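PDB 4ZXH: Abbfa_003403 from Acinetobacter baumannii, which probably assembles a peptide product as a four-domain nonribosomal peptide synthetase, with condensation, adenylation, phosphopantetheine-bearing carrier and thioesterase domains in one chain. Local coordinates for residues Ala1110-Met1114 with Ala1141-Glu1145; Met1162-Arg1166 with His1297-Met1301; Pro1168-Pro1174 with Leu1250-Pro1255; Leu1182-Phe1186 with Tyr1239-Leu1244. The contacts are given in a common frame with arbitrary orientation. Numbering follows the deposited sequence.

Contact 1 of 4, residues Ala1110-Met1114 with Ala1141-Glu1145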
loop_
_atom_site.group_PDB
_atom_site.type_symbol
_atom_site.label_atom_id
_atom_site.label_comp_id
_atom_site.label_asym_id
_atom_site.label_seq_id
_atom_site.Cartn_x
_atom_site.Cartn_y
_atom_site.Cartn_z
ATOM N N ALA A 1110 -8.960 51.635 -8.870
ATOM C CA ALA A 1110 -8.335 52.785 -9.495
ATOM C C ALA A 1110 -6.879 52.459 -9.761
ATOM O O ALA A 1110 -6.153 52.087 -8.840
ATOM C CB ALA A 1110 -8.459 54.007 -8.615
ATOM N N ILE A 1111 -6.451 52.587 -11.014
ATOM C CA ILE A 1111 -5.072 52.261 -11.371
ATOM C C ILE A 1111 -4.079 53.051 -10.527
ATOM O O ILE A 1111 -3.044 52.517 -10.113
ATOM C CB ILE A 1111 -4.802 52.498 -12.868
ATOM C CG1 ILE A 1111 -5.164 51.240 -13.648
ATOM C CG2 ILE A 1111 -3.366 52.758 -13.125
ATOM C CD1 ILE A 1111 -4.484 51.124 -14.964
ATOM N N GLU A 1112 -4.413 54.301 -10.231
ATOM C CA GLU A 1112 -3.534 55.139 -9.420
ATOM C C GLU A 1112 -3.314 54.500 -8.032
ATOM O O GLU A 1112 -2.186 54.476 -7.522
ATOM C CB GLU A 1112 -4.098 56.571 -9.307
ATOM C CG GLU A 1112 -4.154 57.375 -10.658
ATOM C CD GLU A 1112 -5.494 57.259 -11.449
ATOM O OE1 GLU A 1112 -6.307 56.343 -11.171
ATOM O OE2 GLU A 1112 -5.735 58.094 -12.363
ATOM N N GLU A 1113 -4.367 53.932 -7.450
ATOM C CA GLU A 1113 -4.261 53.342 -6.114
ATOM C C GLU A 1113 -3.562 51.993 -6.161
ATOM O O GLU A 1113 -2.742 51.666 -5.306
ATOM C CB GLU A 1113 -5.643 53.196 -5.469
ATOM C CG GLU A 1113 -6.303 54.509 -5.105
ATOM C CD GLU A 1113 -5.406 55.393 -4.254
ATOM O OE1 GLU A 1113 -4.677 54.854 -3.392
ATOM O OE2 GLU A 1113 -5.432 56.630 -4.444
ATOM N N MET A 1114 -3.917 51.211 -7.168
ATOM C CA MET A 1114 -3.263 49.940 -7.480
ATOM C C MET A 1114 -1.745 50.121 -7.501
ATOM O O MET A 1114 -1.000 49.354 -6.896
ATOM C CB MET A 1114 -3.773 49.434 -8.836
ATOM C CG MET A 1114 -3.588 47.991 -9.141
ATOM S SD MET A 1114 -4.436 47.546 -10.690
ATOM C CE MET A 1114 -6.107 48.081 -10.324
ATOM N N ALA A 1141 -0.282 48.728 -18.860
ATOM C CA ALA A 1141 -0.868 49.998 -18.405
ATOM C C ALA A 1141 -0.574 50.277 -16.923
ATOM O O ALA A 1141 -0.279 51.406 -16.554
ATOM C CB ALA A 1141 -2.343 50.015 -18.648
ATOM N N ILE A 1142 -0.655 49.250 -16.080
ATOM C CA ILE A 1142 -0.224 49.359 -14.689
ATOM C C ILE A 1142 1.225 49.816 -14.603
ATOM O O ILE A 1142 1.530 50.780 -13.884
ATOM C CB ILE A 1142 -0.375 48.035 -13.951
ATOM C CG1 ILE A 1142 -1.856 47.659 -13.863
ATOM C CG2 ILE A 1142 0.247 48.110 -12.577
ATOM C CD1 ILE A 1142 -2.115 46.355 -13.186
ATOM N N ALA A 1143 2.102 49.147 -15.363
ATOM C CA ALA A 1143 3.528 49.502 -15.428
ATOM C C ALA A 1143 3.754 50.963 -15.759
ATOM O O ALA A 1143 4.641 51.607 -15.196
ATOM C CB ALA A 1143 4.239 48.650 -16.441
ATOM N N TYR A 1144 2.947 51.478 -16.680
ATOM C CA TYR A 1144 3.042 52.871 -17.087
ATOM C C TYR A 1144 2.758 53.764 -15.896
ATOM O O TYR A 1144 3.539 54.674 -15.602
ATOM C CB TYR A 1144 2.070 53.157 -18.229
ATOM C CG TYR A 1144 2.238 54.501 -18.918
ATOM C CD1 TYR A 1144 3.335 54.757 -19.735
ATOM C CD2 TYR A 1144 1.271 55.487 -18.798
ATOM C CE1 TYR A 1144 3.480 55.970 -20.386
ATOM C CE2 TYR A 1144 1.397 56.703 -19.450
ATOM C CZ TYR A 1144 2.503 56.944 -20.238
ATOM O OH TYR A 1144 2.630 58.158 -20.886
ATOM N N GLU A 1145 1.663 53.485 -15.188
ATOM C CA GLU A 1145 1.281 54.325 -14.049
ATOM C C GLU A 1145 2.262 54.173 -12.877
ATOM O O GLU A 1145 2.531 55.130 -12.149
ATOM C CB GLU A 1145 -0.151 54.014 -13.588
ATOM C CG GLU A 1145 -0.565 54.719 -12.293
ATOM C CD GLU A 1145 -0.569 56.250 -12.409
ATOM O OE1 GLU A 1145 -0.645 56.780 -13.546
ATOM O OE2 GLU A 1145 -0.503 56.921 -11.354
#
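I1111, in the first turn of helix 1111-1125, reaches out to helix 1138-1152 with chi1 m (-88°) and chi2 t. Its two branches part company there: I1111 CG2 lies 3.5 Å from E1145 CB, while I1111 CD1 stretches along the partner helix to A1141 CB at 4.4 Å and I1142 CG1 at 4.5 Å. One turn on, M1114 has chi1 and chi2 both t and chi3 m, which extends its chain and brings M1114 SD to 3.6 Å from I1142 CD1. I1142 answers with an extended mt rotamer, so that its CD1 approaches M1114 although its CA-CB bond points sideways. In the alpha/beta-hydrolase fold of the thioesterase domain, helix 1138-1152 follows strand 1131-1136 through what looks like a GxCxG nucleophile elbow, which the I1142 side chain touches. E1145, with chi1 t and chi2 p, folds its carboxylate back beside E1112, whose CG is 3.7 Å from E1145 OE2. The two acids share no hydrogen bond; E1145 instead pairs with R1148, Q1149 and the hydroxyl of Y1253. A1110, immediately before helix 1111-1125, is its N-cap residue, and M1114 N donates to A1110 O at 2.9 Å.

Contact 2 of 4, residues Met1162-Arg1166 with His1297-Met1301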
loop_
_atom_site.group_PDB
_atom_site.type_symbol
_atom_site.label_atom_id
_atom_site.label_comp_id
_atom_site.label_asym_id
_atom_site.label_seq_id
_atom_site.Cartn_x
_atom_site.Cartn_y
_atom_site.Cartn_z
ATOM N N MET A 1162 6.115 46.296 -22.715
ATOM C CA MET A 1162 4.677 46.172 -22.885
ATOM C C MET A 1162 4.376 45.222 -23.999
ATOM O O MET A 1162 4.743 45.467 -25.149
ATOM C CB MET A 1162 4.033 47.521 -23.179
ATOM C CG MET A 1162 3.999 48.480 -22.008
ATOM S SD MET A 1162 3.345 50.035 -22.605
ATOM C CE MET A 1162 4.037 51.202 -21.428
ATOM N N ILE A 1163 3.700 44.132 -23.666
ATOM C CA ILE A 1163 3.373 43.146 -24.678
ATOM C C ILE A 1163 1.913 43.311 -25.116
ATOM O O ILE A 1163 0.985 43.050 -24.348
ATOM C CB ILE A 1163 3.651 41.732 -24.167
ATOM C CG1 ILE A 1163 5.066 41.681 -23.576
ATOM C CG2 ILE A 1163 3.535 40.743 -25.297
ATOM C CD1 ILE A 1163 5.380 40.419 -22.840
ATOM N N ASP A 1164 1.744 43.783 -26.354
ATOM C CA ASP A 1164 0.446 44.079 -26.951
ATOM C C ASP A 1164 -0.521 44.820 -26.008
ATOM O O ASP A 1164 -1.698 44.496 -25.905
ATOM C CB ASP A 1164 -0.196 42.797 -27.466
ATOM C CG ASP A 1164 -1.111 43.048 -28.657
ATOM O OD1 ASP A 1164 -0.652 43.650 -29.660
ATOM O OD2 ASP A 1164 -2.304 42.672 -28.573
ATOM N N THR A 1165 0.003 45.827 -25.330
ATOM C CA THR A 1165 -0.772 46.655 -24.418
ATOM C C THR A 1165 -1.516 47.742 -25.155
ATOM O O THR A 1165 -0.893 48.609 -25.769
ATOM C CB THR A 1165 0.152 47.321 -23.384
ATOM O OG1 THR A 1165 0.840 46.304 -22.671
ATOM C CG2 THR A 1165 -0.616 48.184 -22.418
ATOM N N ARG A 1166 -2.841 47.719 -25.096
ATOM C CA ARG A 1166 -3.606 48.817 -25.685
ATOM C C ARG A 1166 -3.425 50.070 -24.835
ATOM O O ARG A 1166 -3.476 50.023 -23.617
ATOM C CB ARG A 1166 -5.045 48.377 -25.848
ATOM C CG ARG A 1166 -4.972 47.103 -26.661
ATOM C CD ARG A 1166 -6.118 46.186 -26.575
ATOM N NE ARG A 1166 -5.879 45.099 -27.505
ATOM C CZ ARG A 1166 -6.563 43.967 -27.518
ATOM N NH1 ARG A 1166 -7.530 43.788 -26.640
ATOM N NH2 ARG A 1166 -6.291 43.032 -28.416
ATOM N N HIS A 1297 -3.417 38.694 -29.754
ATOM C CA HIS A 1297 -3.403 39.309 -28.434
ATOM C C HIS A 1297 -3.193 38.303 -27.309
ATOM O O HIS A 1297 -2.517 38.599 -26.325
ATOM C CB HIS A 1297 -4.702 40.074 -28.194
ATOM C CG HIS A 1297 -4.692 40.876 -26.936
ATOM N ND1 HIS A 1297 -3.863 41.966 -26.757
ATOM C CD2 HIS A 1297 -5.382 40.734 -25.781
ATOM C CE1 HIS A 1297 -4.062 42.478 -25.555
ATOM N NE2 HIS A 1297 -4.980 41.748 -24.942
ATOM N N SER A 1298 -3.767 37.114 -27.449
ATOM C CA SER A 1298 -3.509 36.045 -26.488
ATOM C C SER A 1298 -2.290 35.152 -26.816
ATOM O O SER A 1298 -1.451 34.902 -25.954
ATOM C CB SER A 1298 -4.755 35.181 -26.347
ATOM O OG SER A 1298 -5.626 35.786 -25.418
ATOM N N SER A 1299 -2.195 34.685 -28.057
ATOM C CA SER A 1299 -1.240 33.651 -28.430
ATOM C C SER A 1299 0.202 34.133 -28.445
ATOM O O SER A 1299 1.123 33.324 -28.496
ATOM C CB SER A 1299 -1.597 33.074 -29.803
ATOM O OG SER A 1299 -1.557 34.070 -30.817
ATOM N N ILE A 1300 0.399 35.446 -28.399
ATOM C CA ILE A 1300 1.742 36.018 -28.300
ATOM C C ILE A 1300 2.462 35.455 -27.062
ATOM O O ILE A 1300 3.695 35.318 -27.061
ATOM C CB ILE A 1300 1.677 37.588 -28.260
ATOM C CG1 ILE A 1300 3.065 38.233 -28.257
ATOM C CG2 ILE A 1300 0.895 38.065 -27.060
ATOM C CD1 ILE A 1300 3.794 38.137 -29.540
ATOM N N MET A 1301 1.686 35.072 -26.043
ATOM C CA MET A 1301 2.230 34.534 -24.794
ATOM C C MET A 1301 2.251 32.993 -24.716
ATOM O O MET A 1301 2.609 32.434 -23.670
ATOM C CB MET A 1301 1.441 35.107 -23.607
ATOM C CG MET A 1301 1.426 36.651 -23.564
ATOM S SD MET A 1301 2.921 37.502 -22.967
ATOM C CE MET A 1301 3.924 37.463 -24.436
#
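R1166 lays its guanidinium flat on the imidazole of H1297, the centres 3.5 Å apart and the planes inclined by 19°, with R1166 NH2 3.1 Å from H1297 CG over the ring face. An extended side chain, t at chi2 and chi3, carries the charged group there. At the ring edge, H1297 ND1 donates a very short, almost straight hydrogen bond to D1164 OD2, 2.5 Å with an N-H...O angle of 172°. The other carboxylate oxygen, D1164 OD1, accepts from the backbone N of A1267, so both oxygens are held. D1164 directly follows strand 1157-1163, and its positive phi and psi (44°, 45°) turn the chain away at the C-terminal end of this inner strand. This is where an alpha/beta-hydrolase thioesterase presents its acid and histidine; with C1137, touched by the H1297 side chain, they have the geometry of a Cys-His-Asp triad, consistent with a catalytic role. Toward the strand the contact is apolar: I1163 CG2 meets I1300 CG1 at 3.9 Å and M1301 CE at 3.4 Å. M1301 gets there by curling through chi1 m and chi2 m, and V1309 of helix 1303-1316 closes over I1163, I1300 and M1301.

Contact 3 of 4, residues Pro1168-Pro1174 with Leu1250-Pro1255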
loop_
_atom_site.group_PDB
_atom_site.type_symbol
_atom_site.label_atom_id
_atom_site.label_comp_id
_atom_site.label_asym_id
_atom_site.label_seq_id
_atom_site.Cartn_x
_atom_site.Cartn_y
_atom_site.Cartn_z
ATOM N N PRO A 1168 -3.808 53.406 -22.833
ATOM C CA PRO A 1168 -4.912 53.928 -22.015
ATOM C C PRO A 1168 -5.469 55.243 -22.569
ATOM O O PRO A 1168 -5.217 56.317 -22.028
ATOM C CB PRO A 1168 -4.264 54.129 -20.648
ATOM C CG PRO A 1168 -2.839 54.392 -20.948
ATOM C CD PRO A 1168 -2.504 53.560 -22.159
ATOM N N ILE A 1169 -6.212 55.150 -23.663
ATOM C CA ILE A 1169 -6.846 56.312 -24.261
ATOM C C ILE A 1169 -8.308 55.939 -24.539
ATOM O O ILE A 1169 -8.631 54.762 -24.665
ATOM C CB ILE A 1169 -6.106 56.763 -25.547
ATOM C CG1 ILE A 1169 -6.210 55.696 -26.653
ATOM C CG2 ILE A 1169 -4.638 57.109 -25.233
ATOM C CD1 ILE A 1169 -5.718 56.175 -28.015
ATOM N N PRO A 1170 -9.202 56.932 -24.587
ATOM C CA PRO A 1170 -10.644 56.709 -24.787
ATOM C C PRO A 1170 -11.061 55.773 -25.938
ATOM O O PRO A 1170 -11.923 54.927 -25.699
ATOM C CB PRO A 1170 -11.161 58.131 -25.037
ATOM C CG PRO A 1170 -10.311 58.970 -24.156
ATOM C CD PRO A 1170 -8.921 58.337 -24.233
ATOM N N GLU A 1171 -10.492 55.920 -27.138
ATOM C CA GLU A 1171 -10.773 55.018 -28.270
ATOM C C GLU A 1171 -10.707 53.523 -27.905
ATOM O O GLU A 1171 -11.384 52.690 -28.507
ATOM C CB GLU A 1171 -9.776 55.235 -29.412
ATOM C CG GLU A 1171 -9.728 56.582 -30.085
ATOM C CD GLU A 1171 -8.780 57.577 -29.412
ATOM O OE1 GLU A 1171 -8.674 57.595 -28.159
ATOM O OE2 GLU A 1171 -8.109 58.322 -30.161
ATOM N N ASN A 1172 -9.857 53.186 -26.943
ATOM C CA ASN A 1172 -9.525 51.792 -26.665
ATOM C C ASN A 1172 -10.339 51.154 -25.563
ATOM O O ASN A 1172 -10.152 49.966 -25.248
ATOM C CB ASN A 1172 -8.052 51.665 -26.291
ATOM C CG ASN A 1172 -7.140 51.971 -27.434
ATOM O OD1 ASN A 1172 -7.576 52.090 -28.586
ATOM N ND2 ASN A 1172 -5.851 52.079 -27.133
ATOM N N VAL A 1173 -11.212 51.945 -24.955
ATOM C CA VAL A 1173 -12.045 51.457 -23.875
ATOM C C VAL A 1173 -13.094 50.569 -24.518
ATOM O O VAL A 1173 -13.656 50.920 -25.564
ATOM C CB VAL A 1173 -12.691 52.628 -23.061
ATOM C CG1 VAL A 1173 -13.425 52.111 -21.836
ATOM C CG2 VAL A 1173 -11.629 53.614 -22.648
ATOM N N PRO A 1174 -13.329 49.398 -23.920
ATOM C CA PRO A 1174 -14.320 48.432 -24.421
ATOM C C PRO A 1174 -15.722 49.018 -24.456
ATOM O O PRO A 1174 -16.026 49.854 -23.624
ATOM C CB PRO A 1174 -14.236 47.278 -23.408
ATOM C CG PRO A 1174 -12.846 47.365 -22.844
ATOM C CD PRO A 1174 -12.523 48.857 -22.812
ATOM N N LEU A 1250 -9.495 50.238 -15.823
ATOM C CA LEU A 1250 -9.204 50.569 -17.215
ATOM C C LEU A 1250 -10.103 51.701 -17.703
ATOM O O LEU A 1250 -9.634 52.673 -18.304
ATOM C CB LEU A 1250 -9.388 49.347 -18.117
ATOM C CG LEU A 1250 -9.037 49.585 -19.586
ATOM C CD1 LEU A 1250 -7.628 50.171 -19.641
ATOM C CD2 LEU A 1250 -9.086 48.288 -20.377
ATOM N N GLN A 1251 -11.393 51.551 -17.408
ATOM C CA GLN A 1251 -12.447 52.441 -17.842
ATOM C C GLN A 1251 -12.250 53.867 -17.351
ATOM O O GLN A 1251 -12.790 54.798 -17.934
ATOM C CB GLN A 1251 -13.780 51.899 -17.347
ATOM C CG GLN A 1251 -14.984 52.310 -18.146
ATOM C CD GLN A 1251 -16.143 51.349 -17.928
ATOM O OE1 GLN A 1251 -15.943 50.219 -17.461
ATOM N NE2 GLN A 1251 -17.365 51.796 -18.252
ATOM N N THR A 1252 -11.469 54.043 -16.285
ATOM C CA THR A 1252 -11.289 55.371 -15.688
ATOM C C THR A 1252 -9.829 55.872 -15.638
ATOM O O THR A 1252 -9.493 56.744 -14.830
ATOM C CB THR A 1252 -11.862 55.400 -14.253
ATOM O OG1 THR A 1252 -11.196 54.421 -13.452
ATOM C CG2 THR A 1252 -13.363 55.097 -14.260
ATOM N N TYR A 1253 -8.971 55.340 -16.509
ATOM C CA TYR A 1253 -7.556 55.708 -16.540
ATOM C C TYR A 1253 -7.157 56.412 -17.844
ATOM O O TYR A 1253 -7.071 55.769 -18.890
ATOM C CB TYR A 1253 -6.686 54.461 -16.334
ATOM C CG TYR A 1253 -5.213 54.781 -16.265
ATOM C CD1 TYR A 1253 -4.740 55.707 -15.352
ATOM C CD2 TYR A 1253 -4.292 54.153 -17.102
ATOM C CE1 TYR A 1253 -3.399 56.021 -15.271
ATOM C CE2 TYR A 1253 -2.931 54.466 -17.026
ATOM C CZ TYR A 1253 -2.498 55.410 -16.101
ATOM O OH TYR A 1253 -1.169 55.755 -15.985
ATOM N N PHE A 1254 -6.913 57.723 -17.794
ATOM C CA PHE A 1254 -6.526 58.460 -19.004
ATOM C C PHE A 1254 -5.404 59.461 -18.745
ATOM O O PHE A 1254 -5.644 60.662 -18.624
ATOM C CB PHE A 1254 -7.757 59.134 -19.602
ATOM C CG PHE A 1254 -8.878 58.180 -19.817
ATOM C CD1 PHE A 1254 -8.820 57.253 -20.857
ATOM C CD2 PHE A 1254 -9.945 58.133 -18.932
ATOM C CE1 PHE A 1254 -9.828 56.323 -21.035
ATOM C CE2 PHE A 1254 -10.959 57.206 -19.099
ATOM C CZ PHE A 1254 -10.903 56.294 -20.152
ATOM N N PRO A 1255 -4.157 58.954 -18.673
ATOM C CA PRO A 1255 -2.984 59.746 -18.285
ATOM C C PRO A 1255 -2.540 60.681 -19.390
ATOM O O PRO A 1255 -2.596 60.305 -20.557
ATOM C CB PRO A 1255 -1.917 58.683 -18.016
ATOM C CG PRO A 1255 -2.289 57.552 -18.915
ATOM C CD PRO A 1255 -3.797 57.551 -18.976
#
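P1168 lies in the loop that leads from strand 1157-1163 of the alpha/beta-hydrolase thioesterase domain to helix 1179-1191, and here that loop packs on the C-terminal end of helix 1233-1251 and the residues after it. Its ring is the most heavily covered part of the loop: P1168 CB sits 3.5 Å from Y1253 CD2, and P1168 CG lies 3.8 Å from P1255 CG. W1280 and L1283 also touch this proline. The CA-CB bond of I1169 points away, and its carbonyl carbon meets the edge of the F1254 ring. P1170 opens a single 3-10 turn, in which N1172 N donates to I1169 O at 3.0 Å, and sets its CD 3.5 Å from F1254 CD1. The turn swings the backbone round F1254, so that V1173 again faces the partner: V1173 CG1 reaches Q1251 CG at 4.0 Å, and V1173 CG2 meets the F1254 ring edge, 3.6 Å from F1254 CE1. No hydrogen bond crosses the interface; the hydroxyl of Y1253 bonds to E1145 on helix 1138-1152 instead. P1174 ends the run more loosely, with P1174 CD 4.3 Å from L1250 CD2.

Contact 4 of 4, residues Leu1182-Phe1186 with Tyr1239-Leu1244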
loop_
_atom_site.group_PDB
_atom_site.type_symbol
_atom_site.label_atom_id
_atom_site.label_comp_id
_atom_site.label_asym_id
_atom_site.label_seq_id
_atom_site.Cartn_x
_atom_site.Cartn_y
_atom_site.Cartn_z
ATOM N N LEU A 1182 -20.764 40.782 -19.533
ATOM C CA LEU A 1182 -19.518 40.859 -18.780
ATOM C C LEU A 1182 -19.095 39.444 -18.411
ATOM O O LEU A 1182 -17.919 39.089 -18.519
ATOM C CB LEU A 1182 -19.668 41.753 -17.546
ATOM C CG LEU A 1182 -19.639 43.265 -17.859
ATOM C CD1 LEU A 1182 -19.860 44.155 -16.633
ATOM C CD2 LEU A 1182 -18.319 43.612 -18.530
ATOM N N LEU A 1183 -20.071 38.626 -18.023
ATOM C CA LEU A 1183 -19.831 37.210 -17.772
ATOM C C LEU A 1183 -19.385 36.489 -19.026
ATOM O O LEU A 1183 -18.488 35.643 -18.978
ATOM C CB LEU A 1183 -21.079 36.531 -17.228
ATOM C CG LEU A 1183 -21.107 36.306 -15.727
ATOM C CD1 LEU A 1183 -22.306 35.436 -15.420
ATOM C CD2 LEU A 1183 -19.804 35.640 -15.287
ATOM N N SER A 1184 -20.012 36.802 -20.154
ATOM C CA SER A 1184 -19.598 36.141 -21.376
ATOM C C SER A 1184 -18.132 36.472 -21.697
ATOM O O SER A 1184 -17.330 35.574 -21.999
ATOM C CB SER A 1184 -20.489 36.524 -22.536
ATOM O OG SER A 1184 -19.927 35.987 -23.717
ATOM N N TRP A 1185 -17.776 37.751 -21.599
ATOM C CA TRP A 1185 -16.378 38.156 -21.730
ATOM C C TRP A 1185 -15.490 37.425 -20.738
ATOM O O TRP A 1185 -14.461 36.870 -21.114
ATOM C CB TRP A 1185 -16.218 39.656 -21.538
ATOM C CG TRP A 1185 -16.790 40.441 -22.656
ATOM C CD1 TRP A 1185 -17.333 39.953 -23.812
ATOM C CD2 TRP A 1185 -16.884 41.858 -22.738
ATOM N NE1 TRP A 1185 -17.772 40.981 -24.602
ATOM C CE2 TRP A 1185 -17.507 42.167 -23.965
ATOM C CE3 TRP A 1185 -16.508 42.903 -21.892
ATOM C CZ2 TRP A 1185 -17.753 43.461 -24.367
ATOM C CZ3 TRP A 1185 -16.766 44.194 -22.290
ATOM C CH2 TRP A 1185 -17.382 44.460 -23.519
ATOM N N PHE A 1186 -15.908 37.403 -19.483
ATOM C CA PHE A 1186 -15.105 36.786 -18.450
ATOM C C PHE A 1186 -14.856 35.307 -18.728
ATOM O O PHE A 1186 -13.733 34.809 -18.538
ATOM C CB PHE A 1186 -15.768 36.944 -17.091
ATOM C CG PHE A 1186 -15.007 36.296 -15.991
ATOM C CD1 PHE A 1186 -13.697 36.676 -15.731
ATOM C CD2 PHE A 1186 -15.590 35.315 -15.213
ATOM C CE1 PHE A 1186 -12.974 36.081 -14.722
ATOM C CE2 PHE A 1186 -14.868 34.713 -14.187
ATOM C CZ PHE A 1186 -13.549 35.095 -13.947
ATOM N N TYR A 1239 -12.758 35.887 -8.384
ATOM C CA TYR A 1239 -12.094 36.003 -9.676
ATOM C C TYR A 1239 -12.877 36.903 -10.606
ATOM O O TYR A 1239 -12.303 37.661 -11.382
ATOM C CB TYR A 1239 -11.894 34.626 -10.328
ATOM C CG TYR A 1239 -11.122 33.653 -9.458
ATOM C CD1 TYR A 1239 -10.238 34.111 -8.477
ATOM C CD2 TYR A 1239 -11.281 32.273 -9.609
ATOM C CE1 TYR A 1239 -9.535 33.221 -7.671
ATOM C CE2 TYR A 1239 -10.585 31.378 -8.809
ATOM C CZ TYR A 1239 -9.711 31.858 -7.840
ATOM O OH TYR A 1239 -9.019 30.976 -7.039
ATOM N N PHE A 1240 -14.194 36.814 -10.538
ATOM C CA PHE A 1240 -15.028 37.656 -11.376
ATOM C C PHE A 1240 -14.936 39.098 -10.881
ATOM O O PHE A 1240 -14.729 40.007 -11.677
ATOM C CB PHE A 1240 -16.480 37.162 -11.382
ATOM C CG PHE A 1240 -17.343 37.849 -12.398
ATOM C CD1 PHE A 1240 -16.852 38.119 -13.664
ATOM C CD2 PHE A 1240 -18.644 38.216 -12.096
ATOM C CE1 PHE A 1240 -17.636 38.758 -14.606
ATOM C CE2 PHE A 1240 -19.433 38.844 -13.025
ATOM C CZ PHE A 1240 -18.928 39.117 -14.291
ATOM N N ASP A 1241 -15.051 39.301 -9.567
ATOM C CA ASP A 1241 -14.957 40.645 -8.977
ATOM C C ASP A 1241 -13.622 41.329 -9.280
ATOM O O ASP A 1241 -13.587 42.521 -9.607
ATOM C CB ASP A 1241 -15.166 40.592 -7.467
ATOM C CG ASP A 1241 -16.632 40.440 -7.077
ATOM O OD1 ASP A 1241 -17.540 40.543 -7.956
ATOM O OD2 ASP A 1241 -16.867 40.219 -5.865
ATOM N N THR A 1242 -12.527 40.579 -9.178
ATOM C CA THR A 1242 -11.217 41.088 -9.595
ATOM C C THR A 1242 -11.230 41.540 -11.057
ATOM O O THR A 1242 -10.796 42.654 -11.384
ATOM C CB THR A 1242 -10.121 40.033 -9.385
ATOM O OG1 THR A 1242 -9.934 39.851 -7.980
ATOM C CG2 THR A 1242 -8.808 40.479 -9.993
ATOM N N TYR A 1243 -11.750 40.673 -11.918
ATOM C CA TYR A 1243 -11.934 40.971 -13.331
ATOM C C TYR A 1243 -12.728 42.278 -13.521
ATOM O O TYR A 1243 -12.306 43.169 -14.280
ATOM C CB TYR A 1243 -12.628 39.784 -14.019
ATOM C CG TYR A 1243 -12.915 39.962 -15.502
ATOM C CD1 TYR A 1243 -11.912 39.767 -16.446
ATOM C CD2 TYR A 1243 -14.205 40.300 -15.957
ATOM C CE1 TYR A 1243 -12.163 39.931 -17.794
ATOM C CE2 TYR A 1243 -14.476 40.455 -17.302
ATOM C CZ TYR A 1243 -13.442 40.263 -18.217
ATOM O OH TYR A 1243 -13.664 40.406 -19.562
ATOM N N LEU A 1244 -13.854 42.413 -12.814
ATOM C CA LEU A 1244 -14.691 43.612 -12.944
ATOM C C LEU A 1244 -13.936 44.845 -12.463
ATOM O O LEU A 1244 -14.064 45.912 -13.049
ATOM C CB LEU A 1244 -16.011 43.466 -12.167
ATOM C CG LEU A 1244 -17.001 42.436 -12.725
ATOM C CD1 LEU A 1244 -18.162 42.254 -11.801
ATOM C CD2 LEU A 1244 -17.486 42.806 -14.111
#
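Y1239 opens the contact from helix 1233-1251 by offering backbone and CB to F1186: Y1239 O is 3.8 Å from F1186 CE1 and Y1239 CB 4.0 Å from F1186 CZ, while the Y1239 ring leads away. F1240 is more deeply engaged. Its CA stands over the F1186 ring, a CH-pi contact 4.2 Å from the centroid, and its own ring receives L1183 CD2 over the face, 3.8 Å from the centroid. The F1186 and F1240 rings meet obliquely, centroids 5.0 Å apart and planes at 44°. These helices belong to the helical insertion between strands 1157-1163 and 1262-1267, consistent with the lid of alpha/beta-hydrolase thioesterases; here the short segments cross at 104°, their axes 11.0 Å apart, and large aromatic side chains fill the gap. One turn further, Y1243 completes the cluster: its ring lies 4.9 Å from that of F1186, centroid to centroid, with planes at 50°, and F1186 CB points over its face, 4.1 Å from the centroid. Y1243 OH passes 3.3 Å from W1185 CB and hydrogen-bonds to D1189, one turn along helix 1179-1191. L1244 finishes at the margin, where its CD2 touches L1182 CD1 at 3.7 Å.

All four contacts belong to the thioesterase domain, their centres 12 to 19 Å apart. Contact 1 closes first along the chain; contact 2 then spans 130 residues, between which contact 3 and, within it, contact 4 are made. Contacts 1 and 3 lie closest, 12 Å between centres, and are joined by a probable hydrogen bond from Y1253 OH to E1145 OE1. Helix 1138-1152 and strand 1157-1163, consecutive in the chain, link contacts 1 and 2. R1166 of contact 2 packs against N1172 of contact 3; contacts 3 and 4 share helix 1233-1251 and touch through P1174 and W1185. Contact 3 thus connects the probable catalytic residues of contact 2, in loops following sheet strands, to the helical insertion of contact 4.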